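Local atomic coordinates of putative curved DNA-binding protein (Chaetomium thermophilum var. thermophilum DSM 1495, PDB entry 4IPA), a protein that probably acts in ribosome biogenesis as an Arx1 protein with a methionine aminopeptidase-like fold, and may bind DNA. Residues Ile35-Leu40 with Ile118-Ala122; Lys52-Glu58 with Tyr96-Arg100; Gly80-Pro84 with Phe302-Gln308; Ala90-Thr94 with Tyr331-Asp336. All blocks are in the same frame, centred on the assembly; numbering follows the deposited sequence.

From the N terminus, helix 23-46 meets strand 115-124 in contact 1, closing a loop of 77 residues. Contact 2 lies wholly within that loop and ties the start of helix 53-69 to the segment 96-100. Contacts 3 and 4 leave the same region for distant parts of the chain: strand 79-88 reaches 302-308, and the loop 90-94 reaches 331-336. They cross each other, and each crosses contacts 1 and 2. Contacts 1 and 3 share a sheet, where G121 bonds through its backbone to S82 and H83. Contacts 2 and 3 join through the hydroxyls of T97 and S305. Contacts 2 and 4 meet through sequence alone, since 96-100 follows soon after 90-94.

Contact 1: residues Ile35-Leu40 with Ile118-Ala122; sequences ISEKVL and IQLGA
The hydroxyl of S36 accepts a hydrogen bond from the backbone of A122, N to OG 3.0 Å with an N-H...O angle of 147°, and the same OG also bonds to A32 O and T129 OG1. This fully buried joint lays helix 23-46 on the antiparallel sheet of strands 79-88, 115-124 and 127-136, the helix-on-sheet packing of the pita-bread fold of M24 proteins. The segment axes approach to 7.2 Å and run at 142°. Two residues earlier on the strand, L120 supplies the largest buried area of the contact. Its CG stands between its own backbone N and carbonyl carbon (chi1 56°), which sends both methyls to the helix: CD1 lies 3.5 Å from S36 O, and CD2 rests 3.9 Å from V39 CG1. The V39 and L120 side chains pass one another at a slant. At one end of the contact the L40 tip reaches the strand, with CD1 3.6 Å from I118 CG2. At the other, I35 and A122 pack together, and both also touch M64 of helix 53-69. Here the branch methyl CG2 of I35 meets A122 CB at 3.8 Å.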
loop_
_atom_site.group_PDB
_atom_site.type_symbol
_atom_site.label_atom_id
_atom_site.label_comp_id
_atom_site.label_asym_id
_atom_site.label_seq_id
_atom_site.Cartn_x
_atom_site.Cartn_y
_atom_site.Cartn_z
ATOM N N ILE A 35 6.487 -6.011 -12.803
ATOM C CA ILE A 35 5.865 -7.259 -12.391
ATOM C C ILE A 35 4.632 -6.987 -11.533
ATOM O O ILE A 35 3.581 -7.577 -11.761
ATOM C CB ILE A 35 6.832 -8.201 -11.630
ATOM C CG1 ILE A 35 7.823 -8.861 -12.596
ATOM C CG2 ILE A 35 6.047 -9.293 -10.922
ATOM C CD1 ILE A 35 8.951 -9.648 -11.915
ATOM N N SER A 36 4.750 -6.090 -10.557
ATOM C CA SER A 36 3.624 -5.837 -9.649
ATOM C C SER A 36 2.440 -5.271 -10.409
ATOM O O SER A 36 1.314 -5.660 -10.166
ATOM C CB SER A 36 4.005 -4.875 -8.523
ATOM O OG SER A 36 5.243 -5.231 -7.946
ATOM N N GLU A 37 2.694 -4.353 -11.335
ATOM C CA GLU A 37 1.599 -3.743 -12.076
ATOM C C GLU A 37 0.912 -4.749 -12.995
ATOM O O GLU A 37 -0.304 -4.702 -13.165
ATOM C CB GLU A 37 2.062 -2.505 -12.856
ATOM C CG GLU A 37 2.491 -1.342 -11.951
ATOM C CD GLU A 37 2.959 -0.121 -12.741
ATOM O OE1 GLU A 37 3.111 -0.232 -13.982
ATOM O OE2 GLU A 37 3.170 0.954 -12.130
ATOM N N LYS A 38 1.689 -5.659 -13.570
ATOM C CA LYS A 38 1.124 -6.698 -14.431
ATOM C C LYS A 38 0.291 -7.705 -13.626
ATOM O O LYS A 38 -0.791 -8.098 -14.058
ATOM C CB LYS A 38 2.214 -7.408 -15.235
ATOM C CG LYS A 38 1.768 -8.733 -15.864
ATOM C CD LYS A 38 2.709 -9.170 -16.986
ATOM C CE LYS A 38 2.726 -8.129 -18.122
ATOM N NZ LYS A 38 3.636 -8.473 -19.270
ATOM N N VAL A 39 0.780 -8.107 -12.451
ATOM C CA VAL A 39 -0.003 -9.008 -11.596
ATOM C C VAL A 39 -1.248 -8.301 -11.061
ATOM O O VAL A 39 -2.312 -8.909 -10.917
ATOM C CB VAL A 39 0.811 -9.586 -10.418
ATOM C CG1 VAL A 39 -0.090 -10.433 -9.524
ATOM C CG2 VAL A 39 2.004 -10.421 -10.938
ATOM N N LEU A 40 -1.113 -7.009 -10.785
ATOM C CA LEU A 40 -2.239 -6.232 -10.278
ATOM C C LEU A 40 -3.352 -6.183 -11.313
ATOM O O LEU A 40 -4.527 -6.216 -10.969
ATOM C CB LEU A 40 -1.814 -4.808 -9.943
ATOM C CG LEU A 40 -2.981 -3.849 -9.680
ATOM C CD1 LEU A 40 -3.657 -4.228 -8.356
ATOM C CD2 LEU A 40 -2.494 -2.391 -9.676
ATOM N N ILE A 118 -6.867 -4.045 -3.718
ATOM C CA ILE A 118 -5.948 -5.058 -4.179
ATOM C C ILE A 118 -4.535 -4.534 -3.974
ATOM O O ILE A 118 -4.119 -3.546 -4.584
ATOM C CB ILE A 118 -6.215 -5.410 -5.637
ATOM C CG1 ILE A 118 -7.683 -5.826 -5.793
ATOM C CG2 ILE A 118 -5.283 -6.536 -6.090
ATOM C CD1 ILE A 118 -8.381 -5.189 -6.961
ATOM N N GLN A 119 -3.824 -5.170 -3.060
ATOM C CA GLN A 119 -2.479 -4.759 -2.705
ATOM C C GLN A 119 -1.570 -5.968 -2.808
ATOM O O GLN A 119 -1.855 -7.036 -2.251
ATOM C CB GLN A 119 -2.449 -4.168 -1.296
ATOM C CG GLN A 119 -1.062 -3.836 -0.751
ATOM C CD GLN A 119 -1.154 -2.928 0.482
ATOM O OE1 GLN A 119 -0.276 -2.925 1.354
ATOM N NE2 GLN A 119 -2.234 -2.152 0.550
ATOM N N LEU A 120 -0.477 -5.794 -3.536
ATOM C CA LEU A 120 0.463 -6.874 -3.746
ATOM C C LEU A 120 1.770 -6.252 -4.173
ATOM O O LEU A 120 1.840 -5.044 -4.370
ATOM C CB LEU A 120 -0.062 -7.820 -4.826
ATOM C CG LEU A 120 -0.397 -7.213 -6.187
ATOM C CD1 LEU A 120 0.831 -7.185 -7.084
ATOM C CD2 LEU A 120 -1.530 -8.016 -6.854
ATOM N N GLY A 121 2.809 -7.059 -4.311
ATOM C CA GLY A 121 4.059 -6.532 -4.809
ATOM C C GLY A 121 5.176 -7.532 -4.966
ATOM O O GLY A 121 5.173 -8.607 -4.348
ATOM N N ALA A 122 6.137 -7.154 -5.804
ATOM C CA ALA A 122 7.318 -7.954 -6.058
ATOM C C ALA A 122 8.591 -7.272 -5.583
ATOM O O ALA A 122 8.607 -6.086 -5.241
ATOM C CB ALA A 122 7.442 -8.280 -7.546
#

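Contact 2: residues Lys52-Glu58 with Tyr96-Arg100; sequences KIIDICE and YTPLR
R100 reaches back over the first turns of helix 53-69 and grips two carboxylates at once. It takes E58 side-on with two nitrogens, NE to OE2 at 2.8 Å and NH2 to OE1 at 2.8 Å, while NH2 also donates to D55 OD1 at 2.9 Å. With K52 these residues form a salt-bridge network joining the N-terminal part of the helix to the loop between strands 79-88 and 115-124. The three bonds differ in approach. D55 OD1 lies in the guanidinium plane and is met nearly along its C-O bond, the two flat groups only 23° apart. E58 is turned 52° against the guanidinium: its OE2 is met on the syn side, its OE1 from above the carboxylate plane. The R100 chain bends at chi3 (-79°), which turns the guanidinium toward the helix. I54 lies over one face of that group, its CG2 3.3 Å from R100 NH2. Its CD1 points at the backbone of 98-100, near P98 O, an approach short enough to be doubtful. Deeper in, I53 CD1 meets the edge of the Y96 ring 4.0 Å from CD2, and P98 CD lies over one face of the same ring.

Farther out, E312 accepts from the backbone N of R100, and E105 holds the Y96 hydroxyl. K52, at the N-cap position, forms a long salt bridge to D55 OD2. One water bonds to D55 OD1 and R100 NH1. D55 is thus shared by two positive groups, which would probably favour its ionised form.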
loop_
_atom_site.group_PDB
_atom_site.type_symbol
_atom_site.label_atom_id
_atom_site.label_comp_id
_atom_site.label_asym_id
_atom_site.label_seq_id
_atom_site.Cartn_x
_atom_site.Cartn_y
_atom_site.Cartn_z
ATOM N N LYS A 52 -14.444 -16.156 -5.272
ATOM C CA LYS A 52 -13.948 -16.432 -3.939
ATOM C C LYS A 52 -12.600 -15.751 -3.726
ATOM O O LYS A 52 -11.652 -15.981 -4.481
ATOM C CB LYS A 52 -13.794 -17.942 -3.756
ATOM C CG LYS A 52 -15.059 -18.727 -4.035
ATOM C CD LYS A 52 -14.774 -20.207 -4.227
ATOM C CE LYS A 52 -14.194 -20.834 -2.967
ATOM N NZ LYS A 52 -13.832 -22.265 -3.192
ATOM N N ILE A 53 -12.514 -14.938 -2.680
ATOM C CA ILE A 53 -11.280 -14.246 -2.357
ATOM C C ILE A 53 -10.058 -15.167 -2.282
ATOM O O ILE A 53 -8.984 -14.806 -2.780
ATOM C CB ILE A 53 -11.421 -13.416 -1.051
ATOM C CG1 ILE A 53 -12.382 -12.255 -1.287
ATOM C CG2 ILE A 53 -10.080 -12.858 -0.611
ATOM C CD1 ILE A 53 -12.601 -11.375 -0.068
ATOM N N ILE A 54 -10.201 -16.341 -1.667
ATOM C CA ILE A 54 -9.041 -17.213 -1.505
ATOM C C ILE A 54 -8.497 -17.696 -2.850
ATOM O O ILE A 54 -7.295 -17.918 -2.992
ATOM C CB ILE A 54 -9.291 -18.426 -0.562
ATOM C CG1 ILE A 54 -7.956 -19.065 -0.166
ATOM C CG2 ILE A 54 -10.155 -19.476 -1.224
ATOM C CD1 ILE A 54 -7.768 -19.192 1.296
ATOM N N ASP A 55 -9.380 -17.851 -3.833
ATOM C CA ASP A 55 -8.965 -18.256 -5.163
ATOM C C ASP A 55 -8.162 -17.157 -5.852
ATOM O O ASP A 55 -7.143 -17.431 -6.496
ATOM C CB ASP A 55 -10.177 -18.638 -6.017
ATOM C CG ASP A 55 -10.803 -19.949 -5.582
ATOM O OD1 ASP A 55 -10.143 -20.711 -4.840
ATOM O OD2 ASP A 55 -11.953 -20.218 -5.989
ATOM N N ILE A 56 -8.630 -15.919 -5.717
ATOM C CA ILE A 56 -7.949 -14.766 -6.295
ATOM C C ILE A 56 -6.543 -14.573 -5.715
ATOM O O ILE A 56 -5.583 -14.409 -6.463
ATOM C CB ILE A 56 -8.778 -13.485 -6.110
ATOM C CG1 ILE A 56 -10.220 -13.719 -6.578
ATOM C CG2 ILE A 56 -8.149 -12.336 -6.887
ATOM C CD1 ILE A 56 -11.175 -12.573 -6.276
ATOM N N CYS A 57 -6.426 -14.604 -4.387
ATOM C CA CYS A 57 -5.127 -14.483 -3.727
ATOM C C CYS A 57 -4.181 -15.594 -4.164
ATOM O O CYS A 57 -3.005 -15.338 -4.449
ATOM C CB CYS A 57 -5.272 -14.514 -2.203
ATOM S SG CYS A 57 -6.202 -13.156 -1.494
ATOM N N GLU A 58 -4.678 -16.828 -4.205
ATOM C CA GLU A 58 -3.830 -17.936 -4.635
ATOM C C GLU A 58 -3.375 -17.743 -6.080
ATOM O O GLU A 58 -2.202 -17.941 -6.408
ATOM C CB GLU A 58 -4.533 -19.288 -4.467
ATOM C CG GLU A 58 -4.649 -19.758 -3.015
ATOM C CD GLU A 58 -5.354 -21.117 -2.865
ATOM O OE1 GLU A 58 -5.972 -21.597 -3.836
ATOM O OE2 GLU A 58 -5.292 -21.702 -1.766
ATOM N N TYR A 96 -6.258 -8.217 3.182
ATOM C CA TYR A 96 -6.892 -9.486 3.502
ATOM C C TYR A 96 -6.347 -10.646 2.656
ATOM O O TYR A 96 -6.250 -10.538 1.432
ATOM C CB TYR A 96 -8.406 -9.352 3.295
ATOM C CG TYR A 96 -9.227 -10.494 3.844
ATOM C CD1 TYR A 96 -9.097 -10.894 5.169
ATOM C CD2 TYR A 96 -10.156 -11.150 3.049
ATOM C CE1 TYR A 96 -9.860 -11.942 5.681
ATOM C CE2 TYR A 96 -10.916 -12.189 3.547
ATOM C CZ TYR A 96 -10.769 -12.582 4.869
ATOM O OH TYR A 96 -11.535 -13.621 5.370
ATOM N N THR A 97 -6.002 -11.755 3.308
ATOM C CA THR A 97 -5.474 -12.934 2.608
ATOM C C THR A 97 -5.624 -14.194 3.478
ATOM O O THR A 97 -4.665 -14.664 4.080
ATOM C CB THR A 97 -3.999 -12.731 2.141
ATOM O OG1 THR A 97 -3.421 -13.985 1.751
ATOM C CG2 THR A 97 -3.151 -12.116 3.245
ATOM N N PRO A 98 -6.846 -14.753 3.522
ATOM C CA PRO A 98 -7.230 -15.751 4.530
ATOM C C PRO A 98 -6.693 -17.167 4.288
ATOM O O PRO A 98 -6.202 -17.480 3.201
ATOM C CB PRO A 98 -8.756 -15.734 4.455
ATOM C CG PRO A 98 -9.047 -15.416 3.028
ATOM C CD PRO A 98 -7.935 -14.483 2.569
ATOM N N LEU A 99 -6.785 -18.016 5.311
ATOM C CA LEU A 99 -6.395 -19.431 5.177
ATOM C C LEU A 99 -7.438 -20.250 4.426
ATOM O O LEU A 99 -8.637 -20.008 4.546
ATOM C CB LEU A 99 -6.154 -20.064 6.536
ATOM C CG LEU A 99 -5.008 -19.463 7.348
ATOM C CD1 LEU A 99 -4.762 -20.276 8.603
ATOM C CD2 LEU A 99 -3.749 -19.399 6.492
ATOM N N ARG A 100 -6.979 -21.225 3.657
ATOM C CA ARG A 100 -7.894 -22.154 3.000
ATOM C C ARG A 100 -8.626 -23.041 4.014
ATOM O O ARG A 100 -9.795 -23.380 3.810
ATOM C CB ARG A 100 -7.172 -23.011 1.946
ATOM C CG ARG A 100 -8.125 -23.859 1.117
ATOM C CD ARG A 100 -7.516 -24.324 -0.203
ATOM N NE ARG A 100 -7.527 -23.290 -1.235
ATOM C CZ ARG A 100 -8.622 -22.838 -1.843
ATOM N NH1 ARG A 100 -9.816 -23.312 -1.516
ATOM N NH2 ARG A 100 -8.525 -21.899 -2.775
HETATM O O HOH W 1 -11.714 -22.954 -4.135
#

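Contact 3: residues Gly80-Pro84 with Phe302-Gln308; sequences GFSHP and FPFSLRQ
The side-chain amide of Q308 stands on the F81 ring, its NE2 3.3 Å above the plane and over the centre. With ring and amide planes 84° apart, this is consistent with an N-H...pi contact. The segments join two different sheets of the fold. F81 lies on strand 79-88, which turns a corner at S82 and H83 in a classic beta bulge facing G121, whereas Q308 closes the 3-10 turn that follows strand 304-305. The other end of the amide is held by a firmer bond. Q308 OE1 accepts from S305 N at 2.7 Å, almost straight at 178° and in the carbonyl plane, and it also lies 3.5 Å from P84 CB. Shortening this side chain to an alanine is likely to leave the S305 N-H without its acceptor and open a gap over the F81 ring. S305 adds an ST turn by accepting at OG from R307 N, and the same OG bonds to T97 OG1.

Much of the remaining packing sets side chains against backbone carbonyls. F302 CB touches F81 O at 3.3 Å, and P303 CD sits 3.1 Å from S82 O. P84 wedges in beside them, its CD 3.4 Å from P303 O and its CB against S305 CB. The S82 hydroxyl is turned elsewhere, bonding to T129 O and A122 O. On the side of helix 53-69, D61 touches both F81 and Q308. H83 starts away from 302-308, but its ring still meets P303 CB at CD2; with CG anti to the backbone N (chi1 -161°), ND1 donates 2.9 Å to P84 O, on a lone pair.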
loop_
_atom_site.group_PDB
_atom_site.type_symbol
_atom_site.label_atom_id
_atom_site.label_comp_id
_atom_site.label_asym_id
_atom_site.label_seq_id
_atom_site.Cartn_x
_atom_site.Cartn_y
_atom_site.Cartn_z
ATOM N N GLY A 80 11.627 -12.173 -5.047
ATOM C CA GLY A 80 10.443 -12.771 -4.460
ATOM C C GLY A 80 9.307 -11.771 -4.296
ATOM O O GLY A 80 9.283 -10.744 -4.975
ATOM N N PHE A 81 8.363 -12.081 -3.409
ATOM C CA PHE A 81 7.281 -11.155 -3.067
ATOM C C PHE A 81 7.795 -9.987 -2.199
ATOM O O PHE A 81 8.603 -10.190 -1.302
ATOM C CB PHE A 81 6.193 -11.881 -2.262
ATOM C CG PHE A 81 5.421 -12.909 -3.040
ATOM C CD1 PHE A 81 6.000 -14.131 -3.381
ATOM C CD2 PHE A 81 4.101 -12.672 -3.407
ATOM C CE1 PHE A 81 5.280 -15.086 -4.086
ATOM C CE2 PHE A 81 3.379 -13.629 -4.116
ATOM C CZ PHE A 81 3.969 -14.834 -4.455
ATOM N N SER A 82 7.321 -8.774 -2.458
ATOM C CA SER A 82 7.426 -7.707 -1.475
ATOM C C SER A 82 6.117 -7.670 -0.673
ATOM O O SER A 82 6.043 -7.064 0.385
ATOM C CB SER A 82 7.684 -6.346 -2.142
ATOM O OG SER A 82 6.582 -5.943 -2.951
ATOM N N HIS A 83 5.081 -8.336 -1.177
ATOM C CA HIS A 83 3.774 -8.317 -0.505
ATOM C C HIS A 83 2.871 -9.349 -1.133
ATOM O O HIS A 83 2.704 -9.360 -2.358
ATOM C CB HIS A 83 3.115 -6.940 -0.630
ATOM C CG HIS A 83 2.029 -6.677 0.373
ATOM N ND1 HIS A 83 0.748 -7.183 0.244
ATOM C CD2 HIS A 83 2.020 -5.924 1.505
ATOM C CE1 HIS A 83 0.008 -6.770 1.259
ATOM N NE2 HIS A 83 0.756 -6.006 2.043
ATOM N N PRO A 84 2.262 -10.205 -0.301
ATOM C CA PRO A 84 1.327 -11.223 -0.784
ATOM C C PRO A 84 0.158 -10.581 -1.527
ATOM O O PRO A 84 -0.171 -9.424 -1.260
ATOM C CB PRO A 84 0.816 -11.860 0.512
ATOM C CG PRO A 84 0.951 -10.786 1.523
ATOM C CD PRO A 84 2.248 -10.102 1.168
ATOM N N PHE A 302 10.376 -9.638 3.969
ATOM C CA PHE A 302 9.209 -9.087 3.294
ATOM C C PHE A 302 7.876 -9.667 3.799
ATOM O O PHE A 302 7.805 -10.817 4.253
ATOM C CB PHE A 302 9.351 -9.216 1.777
ATOM C CG PHE A 302 10.422 -8.313 1.186
ATOM C CD1 PHE A 302 10.171 -6.953 0.985
ATOM C CD2 PHE A 302 11.674 -8.825 0.828
ATOM C CE1 PHE A 302 11.150 -6.106 0.446
ATOM C CE2 PHE A 302 12.663 -7.998 0.280
ATOM C CZ PHE A 302 12.404 -6.627 0.083
ATOM N N PRO A 303 6.806 -8.861 3.737
ATOM C CA PRO A 303 5.511 -9.367 4.208
ATOM C C PRO A 303 5.093 -10.612 3.459
ATOM O O PRO A 303 5.423 -10.778 2.282
ATOM C CB PRO A 303 4.555 -8.204 3.929
ATOM C CG PRO A 303 5.455 -6.964 3.999
ATOM C CD PRO A 303 6.752 -7.434 3.377
ATOM N N PHE A 304 4.402 -11.507 4.162
ATOM C CA PHE A 304 3.899 -12.736 3.567
ATOM C C PHE A 304 2.587 -13.122 4.238
ATOM O O PHE A 304 2.255 -12.625 5.326
ATOM C CB PHE A 304 4.925 -13.862 3.712
ATOM C CG PHE A 304 5.190 -14.242 5.126
ATOM C CD1 PHE A 304 6.122 -13.548 5.886
ATOM C CD2 PHE A 304 4.506 -15.291 5.701
ATOM C CE1 PHE A 304 6.350 -13.891 7.198
ATOM C CE2 PHE A 304 4.741 -15.648 7.023
ATOM C CZ PHE A 304 5.653 -14.941 7.773
ATOM N N SER A 305 1.827 -13.983 3.569
ATOM C CA SER A 305 0.600 -14.512 4.141
ATOM C C SER A 305 0.862 -15.915 4.666
ATOM O O SER A 305 1.554 -16.690 4.022
ATOM C CB SER A 305 -0.502 -14.562 3.077
ATOM O OG SER A 305 -1.661 -15.195 3.591
ATOM N N LEU A 306 0.305 -16.256 5.821
ATOM C CA LEU A 306 0.369 -17.641 6.300
ATOM C C LEU A 306 -0.154 -18.658 5.276
ATOM O O LEU A 306 0.292 -19.797 5.245
ATOM C CB LEU A 306 -0.411 -17.802 7.599
ATOM C CG LEU A 306 0.051 -17.069 8.860
ATOM C CD1 LEU A 306 -0.837 -17.506 10.036
ATOM C CD2 LEU A 306 1.507 -17.329 9.170
ATOM N N ARG A 307 -1.118 -18.268 4.456
ATOM C CA ARG A 307 -1.619 -19.191 3.441
ATOM C C ARG A 307 -0.536 -19.554 2.419
ATOM O O ARG A 307 -0.678 -20.521 1.684
ATOM C CB ARG A 307 -2.847 -18.632 2.713
ATOM C CG ARG A 307 -3.609 -19.705 1.939
ATOM C CD ARG A 307 -3.894 -19.321 0.482
ATOM N NE ARG A 307 -2.692 -19.232 -0.350
ATOM C CZ ARG A 307 -2.272 -18.103 -0.918
ATOM N NH1 ARG A 307 -2.965 -16.978 -0.735
ATOM N NH2 ARG A 307 -1.175 -18.092 -1.674
ATOM N N GLN A 308 0.550 -18.788 2.378
ATOM C CA GLN A 308 1.589 -19.043 1.391
ATOM C C GLN A 308 2.521 -20.151 1.825
ATOM O O GLN A 308 3.234 -20.716 0.998
ATOM C CB GLN A 308 2.408 -17.783 1.113
ATOM C CG GLN A 308 1.739 -16.805 0.167
ATOM C CD GLN A 308 2.483 -15.481 0.099
ATOM O OE1 GLN A 308 2.620 -14.781 1.107
ATOM N NE2 GLN A 308 2.983 -15.136 -1.095
#

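Contact 4: residues Ala90-Thr94 with Tyr331-Asp336; sequences AAFIT and YEVTGD
T94, T334 and I93 carry the contact, a short antiparallel approach with a single beta bridge, F92 to G335. The T94 hydroxyl works both ways: OG1 donates to E332 O at 2.6 Å, in the carbonyl plane, and accepts from T334 N at 2.9 Å. Its position beside its own backbone N (chi1 -55°) brings OG1 between E332 O and T334 N. Putting a valine in place of T94 would probably leave E332 O and T334 N without these partners, so that this part of the backbone could shift. T334 answers with its carbonyl, which takes two donors from the same face, I93 N at 2.9 Å and T94 N at 3.2 Å; the second approaches from above the carbonyl plane. I93 leans along the opposite backbone, its CB 3.6 Å from T334 OG1 and its CD1 3.6 Å from G335 C. One more bridging bond, D336 N to A91 O at 2.9 Å, closes the far end.

Strand 334-336 is thus held from two directions, by the loop 90-94 and by strand 264-266, where G335 pairs with K265. V264 of that strand touches both I93 and T334. Beyond the ends, A90 bonds to V342 of strand 342-352, and Y331 to L273 of strand 273-276.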
loop_
_atom_site.group_PDB
_atom_site.type_symbol
_atom_site.label_atom_id
_atom_site.label_comp_id
_atom_site.label_asym_id
_atom_site.label_seq_id
_atom_site.Cartn_x
_atom_site.Cartn_y
_atom_site.Cartn_z
ATOM N N ALA A 90 -15.137 -4.215 1.417
ATOM C CA ALA A 90 -15.501 -2.818 1.613
ATOM C C ALA A 90 -14.946 -2.138 2.857
ATOM O O ALA A 90 -14.314 -1.076 2.754
ATOM C CB ALA A 90 -17.025 -2.659 1.552
ATOM N N ALA A 91 -15.203 -2.712 4.026
ATOM C CA ALA A 91 -14.747 -2.091 5.262
ATOM C C ALA A 91 -13.421 -2.640 5.793
ATOM O O ALA A 91 -13.018 -2.290 6.893
ATOM C CB ALA A 91 -15.820 -2.166 6.346
ATOM N N PHE A 92 -12.738 -3.468 5.012
ATOM C CA PHE A 92 -11.463 -4.027 5.469
ATOM C C PHE A 92 -10.300 -3.051 5.244
ATOM O O PHE A 92 -10.125 -2.536 4.140
ATOM C CB PHE A 92 -11.151 -5.339 4.744
ATOM C CG PHE A 92 -12.012 -6.508 5.170
ATOM C CD1 PHE A 92 -13.396 -6.407 5.191
ATOM C CD2 PHE A 92 -11.432 -7.719 5.495
ATOM C CE1 PHE A 92 -14.176 -7.485 5.561
ATOM C CE2 PHE A 92 -12.209 -8.804 5.862
ATOM C CZ PHE A 92 -13.586 -8.686 5.898
ATOM N N ILE A 93 -9.492 -2.829 6.278
ATOM C CA ILE A 93 -8.299 -1.992 6.147
ATOM C C ILE A 93 -7.015 -2.820 6.023
ATOM O O ILE A 93 -6.293 -2.703 5.041
ATOM C CB ILE A 93 -8.174 -1.004 7.307
ATOM C CG1 ILE A 93 -9.322 0.006 7.224
ATOM C CG2 ILE A 93 -6.819 -0.315 7.256
ATOM C CD1 ILE A 93 -9.542 0.822 8.478
ATOM N N THR A 94 -6.725 -3.648 7.014
ATOM C CA THR A 94 -5.626 -4.587 6.880
ATOM C C THR A 94 -5.765 -5.416 5.589
ATOM O O THR A 94 -6.817 -5.961 5.319
ATOM C CB THR A 94 -5.566 -5.543 8.061
ATOM O OG1 THR A 94 -5.489 -4.781 9.266
ATOM C CG2 THR A 94 -4.327 -6.446 7.945
ATOM N N TYR A 331 0.392 -8.346 11.509
ATOM C CA TYR A 331 -0.498 -7.241 11.150
ATOM C C TYR A 331 -1.914 -7.637 11.474
ATOM O O TYR A 331 -2.544 -8.403 10.740
ATOM C CB TYR A 331 -0.371 -6.891 9.663
ATOM C CG TYR A 331 1.012 -6.416 9.317
ATOM C CD1 TYR A 331 1.365 -5.074 9.475
ATOM C CD2 TYR A 331 1.987 -7.313 8.887
ATOM C CE1 TYR A 331 2.648 -4.635 9.181
ATOM C CE2 TYR A 331 3.265 -6.884 8.583
ATOM C CZ TYR A 331 3.594 -5.548 8.734
ATOM O OH TYR A 331 4.871 -5.135 8.435
ATOM N N GLU A 332 -2.401 -7.124 12.589
ATOM C CA GLU A 332 -3.732 -7.463 13.055
ATOM C C GLU A 332 -4.771 -7.054 12.048
ATOM O O GLU A 332 -4.596 -6.085 11.321
ATOM C CB GLU A 332 -4.040 -6.820 14.416
ATOM C CG GLU A 332 -3.930 -7.809 15.595
ATOM C CD GLU A 332 -4.800 -9.088 15.415
ATOM O OE1 GLU A 332 -5.801 -9.044 14.650
ATOM O OE2 GLU A 332 -4.480 -10.133 16.041
ATOM N N VAL A 333 -5.848 -7.823 12.007
ATOM C CA VAL A 333 -6.974 -7.530 11.154
ATOM C C VAL A 333 -7.763 -6.332 11.689
ATOM O O VAL A 333 -8.290 -6.365 12.793
ATOM C CB VAL A 333 -7.898 -8.744 11.075
ATOM C CG1 VAL A 333 -9.025 -8.476 10.106
ATOM C CG2 VAL A 333 -7.095 -9.966 10.661
ATOM N N THR A 334 -7.829 -5.271 10.898
ATOM C CA THR A 334 -8.597 -4.099 11.274
ATOM C C THR A 334 -9.475 -3.668 10.113
ATOM O O THR A 334 -9.210 -4.000 8.952
ATOM C CB THR A 334 -7.704 -2.912 11.673
ATOM O OG1 THR A 334 -7.081 -2.378 10.503
ATOM C CG2 THR A 334 -6.635 -3.341 12.684
ATOM N N GLY A 335 -10.522 -2.923 10.444
ATOM C CA GLY A 335 -11.465 -2.421 9.466
ATOM C C GLY A 335 -12.094 -1.141 9.991
ATOM O O GLY A 335 -11.807 -0.699 11.108
ATOM N N ASP A 336 -12.947 -0.534 9.183
ATOM C CA ASP A 336 -13.550 0.732 9.563
ATOM C C ASP A 336 -14.375 0.573 10.845
ATOM O O ASP A 336 -15.212 -0.326 10.944
ATOM C CB ASP A 336 -14.408 1.292 8.419
ATOM C CG ASP A 336 -14.971 2.644 8.743
ATOM O OD1 ASP A 336 -14.220 3.621 8.599
ATOM O OD2 ASP A 336 -16.138 2.728 9.190
#